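Side-chain contacts in phosphosugar isomerase (Escherichia coli O6:H1, PDB 5UQI), which probably interconverts arabinose-5-phosphate and ribulose-5-phosphate as a sugar isomerase of the SIS family, and holds bound arabinose-5-phosphate in this crystal: residues 177-180 against 181-184; 122-126 against 127-131; 58-61 against 62-66. All blocks are in the same frame, centred on the assembly; numbering follows the deposited sequence.

Interaction 1: residues 177-180 against 181-184; sequences KFTR and ADFG
T179 and D182 hold each other in a capping box at the start of helix 180-186, each side chain taking the other residue's backbone N-H. T179 OG1, at the N-cap, accepts from D182 N at 2.8 Å, and D182 OD2 in return accepts from T179 N at 3.1 Å. Both bonds are fairly straight, though the second donor reaches the carboxylate from above its plane, 43° out of it. The threonine hydroxyl can do this because chi1 of 66° tucks OG1 between its own backbone N and carbonyl carbon. A water links the two side chains: it donates to D182 OD1 and sits 2.6 Å from T179 OG1. Behind the cap the regular helix bonds take over, F183 N to T179 O and G184 N to R180 O. The carboxylate lies at the N-terminal end of the helix, where the helix dipole would probably favour its negative charge.

The chain reaches this cap from helix 156-175, which ends in a Schellman motif at K177, a residue with positive phi. F178 then turns its ring toward the start of the new helix. D182 CB sits over one face of that ring, 3.6 Å from the F178 centroid and displaced toward the rim, a CH-pi contact; ring and carboxylate planes stand 46° apart. The F178 ring thus lines the apolar flank of the same aspartate whose oxygens serve the cap. The F183 ring stacks with H187, while its CB stays near F178. Most of this contact lies at the surface, and its last apolar touch is between F178 CE2 and F183 CB, 3.9 Å apart.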
loop_
_atom_site.group_PDB
_atom_site.type_symbol
_atom_site.label_atom_id
_atom_site.label_comp_id
_atom_site.label_asym_id
_atom_site.label_seq_id
_atom_site.Cartn_x
_atom_site.Cartn_y
_atom_site.Cartn_z
ATOM N N LYS A 177 -0.131 -21.509 -2.267
ATOM C CA LYS A 177 0.008 -22.671 -1.366
ATOM C C LYS A 177 1.216 -22.520 -0.421
ATOM O O LYS A 177 1.971 -23.458 -0.119
ATOM C CB LYS A 177 0.147 -24.002 -2.186
ATOM C CG LYS A 177 -0.920 -24.210 -3.250
ATOM C CD LYS A 177 -2.125 -25.002 -2.778
ATOM C CE LYS A 177 -2.983 -25.508 -3.953
ATOM N NZ LYS A 177 -3.867 -24.461 -4.559
ATOM N N PHE A 178 1.425 -21.296 0.057
ATOM C CA PHE A 178 2.422 -21.083 1.064
ATOM C C PHE A 178 2.083 -21.852 2.347
ATOM O O PHE A 178 0.951 -21.845 2.781
ATOM C CB PHE A 178 2.464 -19.563 1.326
ATOM C CG PHE A 178 3.596 -19.143 2.203
ATOM C CD1 PHE A 178 4.892 -19.054 1.663
ATOM C CD2 PHE A 178 3.357 -18.801 3.513
ATOM C CE1 PHE A 178 5.972 -18.639 2.470
ATOM C CE2 PHE A 178 4.462 -18.365 4.335
ATOM C CZ PHE A 178 5.724 -18.317 3.815
ATOM N N THR A 179 3.076 -22.545 2.912
ATOM C CA THR A 179 2.855 -23.484 4.021
ATOM C C THR A 179 3.296 -23.003 5.395
ATOM O O THR A 179 4.141 -22.061 5.514
ATOM C CB THR A 179 3.655 -24.769 3.719
ATOM O OG1 THR A 179 5.057 -24.477 3.735
ATOM C CG2 THR A 179 3.327 -25.289 2.334
ATOM N N ARG A 180 2.807 -23.636 6.459
ATOM C CA ARG A 180 3.369 -23.462 7.807
ATOM C C ARG A 180 4.894 -23.691 7.813
ATOM O O ARG A 180 5.587 -23.019 8.556
ATOM C CB ARG A 180 2.685 -24.404 8.823
ATOM C CG ARG A 180 3.206 -24.237 10.284
ATOM C CD ARG A 180 2.817 -25.355 11.285
ATOM N NE ARG A 180 1.363 -25.538 11.415
ATOM C CZ ARG A 180 0.537 -24.739 12.123
ATOM N NH1 ARG A 180 1.009 -23.670 12.786
ATOM N NH2 ARG A 180 -0.775 -25.020 12.183
ATOM N N ALA A 181 5.392 -24.675 7.059
ATOM C CA ALA A 181 6.796 -25.004 7.088
ATOM C C ALA A 181 7.562 -23.825 6.432
ATOM O O ALA A 181 8.605 -23.468 6.981
ATOM C CB ALA A 181 7.070 -26.340 6.392
ATOM N N ASP A 182 7.016 -23.253 5.360
ATOM C CA ASP A 182 7.637 -22.028 4.742
ATOM C C ASP A 182 7.616 -20.854 5.748
ATOM O O ASP A 182 8.641 -20.093 5.902
ATOM C CB ASP A 182 6.841 -21.596 3.522
ATOM C CG ASP A 182 6.860 -22.586 2.405
ATOM O OD1 ASP A 182 7.842 -23.393 2.315
ATOM O OD2 ASP A 182 5.885 -22.548 1.577
ATOM N N PHE A 183 6.492 -20.658 6.417
ATOM C CA PHE A 183 6.412 -19.629 7.445
ATOM C C PHE A 183 7.468 -19.833 8.530
ATOM O O PHE A 183 8.173 -18.879 8.875
ATOM C CB PHE A 183 4.983 -19.534 8.010
ATOM C CG PHE A 183 4.763 -18.342 8.868
ATOM C CD1 PHE A 183 5.066 -18.390 10.209
ATOM C CD2 PHE A 183 4.275 -17.156 8.306
ATOM C CE1 PHE A 183 4.871 -17.259 11.003
ATOM C CE2 PHE A 183 4.066 -16.040 9.111
ATOM C CZ PHE A 183 4.382 -16.099 10.452
ATOM N N GLY A 184 7.686 -21.079 8.992
ATOM C CA GLY A 184 8.686 -21.339 10.027
ATOM C C GLY A 184 10.104 -21.021 9.553
ATOM O O GLY A 184 10.940 -20.651 10.366
HETATM O O HOH W 1 6.927 -25.982 2.637
#

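Interaction 2: residues 122-126 against 127-131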
loop_
_atom_site.group_PDB
_atom_site.type_symbol
_atom_site.label_atom_id
_atom_site.label_comp_id
_atom_site.label_asym_id
_atom_site.label_seq_id
_atom_site.Cartn_x
_atom_site.Cartn_y
_atom_site.Cartn_z
ATOM N N SER A 122 -0.186 1.796 -8.632
ATOM C CA SER A 122 -0.390 2.822 -7.627
ATOM C C SER A 122 -1.524 2.449 -6.684
ATOM O O SER A 122 -2.509 1.849 -7.092
ATOM C CB SER A 122 -0.663 4.226 -8.203
ATOM O OG SER A 122 -1.902 4.161 -9.019
ATOM N N PHE A 123 -1.366 2.779 -5.387
ATOM C CA PHE A 123 -2.480 2.745 -4.466
ATOM C C PHE A 123 -2.747 4.170 -4.051
ATOM O O PHE A 123 -1.908 4.794 -3.331
ATOM C CB PHE A 123 -2.046 1.975 -3.169
ATOM C CG PHE A 123 -1.931 0.448 -3.270
ATOM C CD1 PHE A 123 -1.985 -0.273 -4.461
ATOM C CD2 PHE A 123 -1.639 -0.287 -2.080
ATOM C CE1 PHE A 123 -1.883 -1.654 -4.479
ATOM C CE2 PHE A 123 -1.486 -1.673 -2.115
ATOM C CZ PHE A 123 -1.636 -2.368 -3.293
ATOM N N THR A 124 -3.894 4.764 -4.450
ATOM C CA THR A 124 -4.236 6.166 -4.160
ATOM C C THR A 124 -5.734 6.250 -3.948
ATOM O O THR A 124 -6.429 5.278 -4.271
ATOM C CB THR A 124 -3.833 7.164 -5.291
ATOM O OG1 THR A 124 -4.790 7.098 -6.380
ATOM C CG2 THR A 124 -2.400 6.867 -5.863
ATOM N N ARG A 125 -6.185 7.415 -3.531
ATOM C CA ARG A 125 -7.601 7.592 -3.302
ATOM C C ARG A 125 -8.348 7.881 -4.598
ATOM O O ARG A 125 -9.586 8.012 -4.534
ATOM C CB ARG A 125 -7.807 8.693 -2.269
ATOM C CG ARG A 125 -7.698 10.091 -2.765
ATOM C CD ARG A 125 -7.830 11.082 -1.597
ATOM N NE ARG A 125 -7.429 12.370 -2.095
ATOM C CZ ARG A 125 -6.849 13.338 -1.381
ATOM N NH1 ARG A 125 -6.558 13.142 -0.096
ATOM N NH2 ARG A 125 -6.523 14.495 -1.972
ATOM N N SER A 126 -7.643 8.033 -5.708
ATOM C CA SER A 126 -8.303 8.452 -6.994
ATOM C C SER A 126 -7.578 8.048 -8.240
ATOM O O SER A 126 -6.387 8.402 -8.426
ATOM C CB SER A 126 -8.408 9.973 -7.023
ATOM O OG SER A 126 -9.018 10.434 -8.271
ATOM N N HIS A 127 -8.291 7.374 -9.155
ATOM C CA HIS A 127 -7.707 7.064 -10.455
ATOM C C HIS A 127 -7.278 8.306 -11.257
ATOM O O HIS A 127 -6.419 8.189 -12.136
ATOM C CB HIS A 127 -8.726 6.265 -11.332
ATOM C CG HIS A 127 -9.085 4.879 -10.837
ATOM N ND1 HIS A 127 -8.154 3.882 -10.624
ATOM C CD2 HIS A 127 -10.303 4.296 -10.673
ATOM C CE1 HIS A 127 -8.768 2.771 -10.267
ATOM N NE2 HIS A 127 -10.090 2.983 -10.321
ATOM N N HIS A 128 -7.817 9.466 -10.897
ATOM C CA HIS A 128 -7.499 10.693 -11.609
ATOM C C HIS A 128 -6.273 11.414 -11.077
ATOM O O HIS A 128 -5.890 12.479 -11.594
ATOM C CB HIS A 128 -8.708 11.681 -11.628
ATOM C CG HIS A 128 -9.933 11.107 -12.259
ATOM N ND1 HIS A 128 -10.060 10.967 -13.630
ATOM C CD2 HIS A 128 -11.057 10.580 -11.718
ATOM C CE1 HIS A 128 -11.222 10.400 -13.905
ATOM N NE2 HIS A 128 -11.853 10.163 -12.765
ATOM N N SER A 129 -5.650 10.852 -10.034
ATOM C CA SER A 129 -4.499 11.533 -9.441
ATOM C C SER A 129 -3.322 11.440 -10.395
ATOM O O SER A 129 -3.264 10.532 -11.229
ATOM C CB SER A 129 -4.166 10.954 -8.043
ATOM O OG SER A 129 -3.704 9.600 -8.155
ATOM N N SER A 130 -2.361 12.348 -10.218
ATOM C CA SER A 130 -1.152 12.381 -11.025
ATOM C C SER A 130 -0.422 11.057 -11.022
ATOM O O SER A 130 -0.049 10.529 -12.035
ATOM C CB SER A 130 -0.223 13.508 -10.560
ATOM O OG SER A 130 -0.865 14.797 -10.741
ATOM N N LEU A 131 -0.249 10.492 -9.823
ATOM C CA LEU A 131 0.393 9.191 -9.746
ATOM C C LEU A 131 -0.366 8.050 -10.473
ATOM O O LEU A 131 0.222 7.287 -11.217
ATOM C CB LEU A 131 0.564 8.772 -8.239
ATOM C CG LEU A 131 1.229 7.412 -8.048
ATOM C CD1 LEU A 131 2.636 7.349 -8.599
ATOM C CD2 LEU A 131 1.285 7.115 -6.531
#
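L131 lays its branched end against the two residues of strand 120-124 whose side chains point toward it: CG is 3.7 Å from S122 CB, and CD2 lies 3.8 Å from T124 CG2, the leucine and threonine meeting at a slant. CG stands anti to the backbone N of L131 (chi1 180°), which carries the branch from the first turn of helix 130-134 back over the strand.

Next to this contact the chain reverses through a type I beta turn, S126 to S129, closed by a backbone bond and reinforced by serine and threonine hydroxyls. S129 grips S126 O twice: its N approaches at 3.0 Å from well above the carbonyl plane, 57° out of it, while its OG donates nearly along the C=O axis, also at 3.0 Å. T124 OG1 accepts from S126 N at 3.1 Å, forming an ST turn, and S126 OG takes H128 N at 3.0 Å. S129 is also the N-cap of helix 130-134, its OG making a weak bond with A132 N. H127 points away from the turn toward strand 137-140, where its ND1 bonds S138 OG; its backbone N bonds E140 OE2.

The whole link is the first half of a beta-alpha-beta unit. The L131 side chain is about 7 Å from the bound arabinose-5-phosphate. S122 and T124 pair through their backbones with strand 137-140; F123, turned the other way, packs on V139 there and on I95 and I97 of strand 93-97. L131 touches L96 of strand 93-97 and I106 and L107 of helix 104-107.

Interaction 3: residues 58-61 against 62-66; sequences ARKL and AATFA
K60 and T64, one helical turn apart on helix 52-67, meet through their polar ends: K60 NZ donates to T64 OG1 at 2.9 Å. The lysine chain is anti to its backbone N at chi1 (-157°) but bends at chi2 (-75°), folding back along the helix so that K60 CD also comes within 3.4 Å of T64 OG1. The ammonium group has a stronger partner in D166 of helix 156-175, with which it forms a salt bridge, so NZ ties the threonine to the neighbouring helix. T64 N also bonds K60 O, at 2.8 Å, as part of the regular helix pattern.

The other backbone bonds follow the same i to i+4 spacing, A62 N to A58 O, A63 N to R59 O and F65 N to L61 O. F65 carries its ring past the last of these carbonyls, with F65 CD1 only 3.3 Å from L61 O, an oblique approach. The ring meets F48 of strand 46-50 edge-to-face.

Toward the sheet A58, L61 and A62 rest on F48, and A58 and L61 reach I97; toward helix 156-175 T64 and F65 touch A169, and L61 touches D166. Helix 52-67 is the crossover of the beta-alpha-beta unit 46-50, 52-67, 72-76, the alpha/beta layering of an SIS domain.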
loop_
_atom_site.group_PDB
_atom_site.type_symbol
_atom_site.label_atom_id
_atom_site.label_comp_id
_atom_site.label_asym_id
_atom_site.label_seq_id
_atom_site.Cartn_x
_atom_site.Cartn_y
_atom_site.Cartn_z
ATOM N N ALA A 58 3.762 1.209 3.765
ATOM C CA ALA A 58 4.475 0.513 2.673
ATOM C C ALA A 58 5.545 -0.417 3.239
ATOM O O ALA A 58 5.698 -1.555 2.781
ATOM C CB ALA A 58 5.098 1.542 1.721
ATOM N N ARG A 59 6.268 0.033 4.286
ATOM C CA ARG A 59 7.284 -0.831 4.972
ATOM C C ARG A 59 6.559 -2.063 5.573
ATOM O O ARG A 59 7.090 -3.182 5.459
ATOM C CB ARG A 59 8.020 -0.104 6.130
ATOM C CG ARG A 59 9.083 0.826 5.717
ATOM C CD ARG A 59 9.761 1.464 6.966
ATOM N NE ARG A 59 9.390 2.899 7.016
ATOM C CZ ARG A 59 10.171 3.969 6.799
ATOM N NH1 ARG A 59 11.463 3.838 6.490
ATOM N NH2 ARG A 59 9.650 5.211 6.908
ATOM N N LYS A 60 5.403 -1.853 6.255
ATOM C CA LYS A 60 4.674 -2.978 6.827
ATOM C C LYS A 60 4.250 -3.943 5.727
ATOM O O LYS A 60 4.476 -5.169 5.879
ATOM C CB LYS A 60 3.430 -2.441 7.557
ATOM C CG LYS A 60 2.930 -3.421 8.646
ATOM C CD LYS A 60 2.192 -4.662 8.077
ATOM C CE LYS A 60 1.430 -5.396 9.182
ATOM N NZ LYS A 60 0.657 -6.521 8.499
ATOM N N LEU A 61 3.701 -3.408 4.623
ATOM C CA LEU A 61 3.205 -4.310 3.594
ATOM C C LEU A 61 4.343 -5.076 2.904
ATOM O O LEU A 61 4.176 -6.272 2.593
ATOM C CB LEU A 61 2.420 -3.484 2.539
ATOM C CG LEU A 61 1.130 -2.893 3.136
ATOM C CD1 LEU A 61 0.417 -2.144 1.982
ATOM C CD2 LEU A 61 0.182 -4.038 3.642
ATOM N N ALA A 62 5.496 -4.432 2.668
ATOM C CA ALA A 62 6.641 -5.214 2.096
ATOM C C ALA A 62 6.994 -6.358 3.019
ATOM O O ALA A 62 7.254 -7.457 2.526
ATOM C CB ALA A 62 7.857 -4.254 1.913
ATOM N N ALA A 63 7.025 -6.095 4.334
ATOM C CA ALA A 63 7.418 -7.136 5.262
ATOM C C ALA A 63 6.353 -8.252 5.285
ATOM O O ALA A 63 6.705 -9.422 5.303
ATOM C CB ALA A 63 7.640 -6.520 6.658
ATOM N N THR A 64 5.081 -7.864 5.230
ATOM C CA THR A 64 3.968 -8.868 5.265
ATOM C C THR A 64 3.968 -9.695 3.963
ATOM O O THR A 64 3.819 -10.921 4.010
ATOM C CB THR A 64 2.670 -8.109 5.502
ATOM O OG1 THR A 64 2.687 -7.835 6.935
ATOM C CG2 THR A 64 1.476 -9.019 5.291
ATOM N N PHE A 65 4.195 -9.037 2.815
ATOM C CA PHE A 65 4.288 -9.813 1.572
ATOM C C PHE A 65 5.410 -10.816 1.705
ATOM O O PHE A 65 5.228 -12.013 1.420
ATOM C CB PHE A 65 4.617 -8.858 0.360
ATOM C CG PHE A 65 3.390 -8.316 -0.341
ATOM C CD1 PHE A 65 2.302 -7.690 0.346
ATOM C CD2 PHE A 65 3.396 -8.344 -1.715
ATOM C CE1 PHE A 65 1.169 -7.251 -0.367
ATOM C CE2 PHE A 65 2.286 -7.853 -2.421
ATOM C CZ PHE A 65 1.202 -7.319 -1.749
ATOM N N ALA A 66 6.593 -10.376 2.164
ATOM C CA ALA A 66 7.740 -11.277 2.217
ATOM C C ALA A 66 7.511 -12.453 3.170
ATOM O O ALA A 66 7.887 -13.627 2.852
ATOM C CB ALA A 66 8.972 -10.511 2.678
#

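Overall arrangement
Interactions 2 and 3 belong to beta-alpha-beta units of the same parallel sheet and lie on opposite sides of the chain's centre, about 20 Å apart centre to centre; each is partly buried. Interaction 1 is a surface contact beyond the end of helix 156-175; its centre is about 17 Å from that of interaction 3 and about 34 Å from that of interaction 2. Helix 156-175 connects two of them: it supplies the acid that meets the lysine of 58-61, then runs out toward 177-184. Interactions 1 and 2 both start a helix, by a water-bridged capping box and by a hydroxyl-rich turn respectively, whereas interaction 3 lies within one helix and sets a lysine-threonine bond on one face against an apolar face toward the sheet.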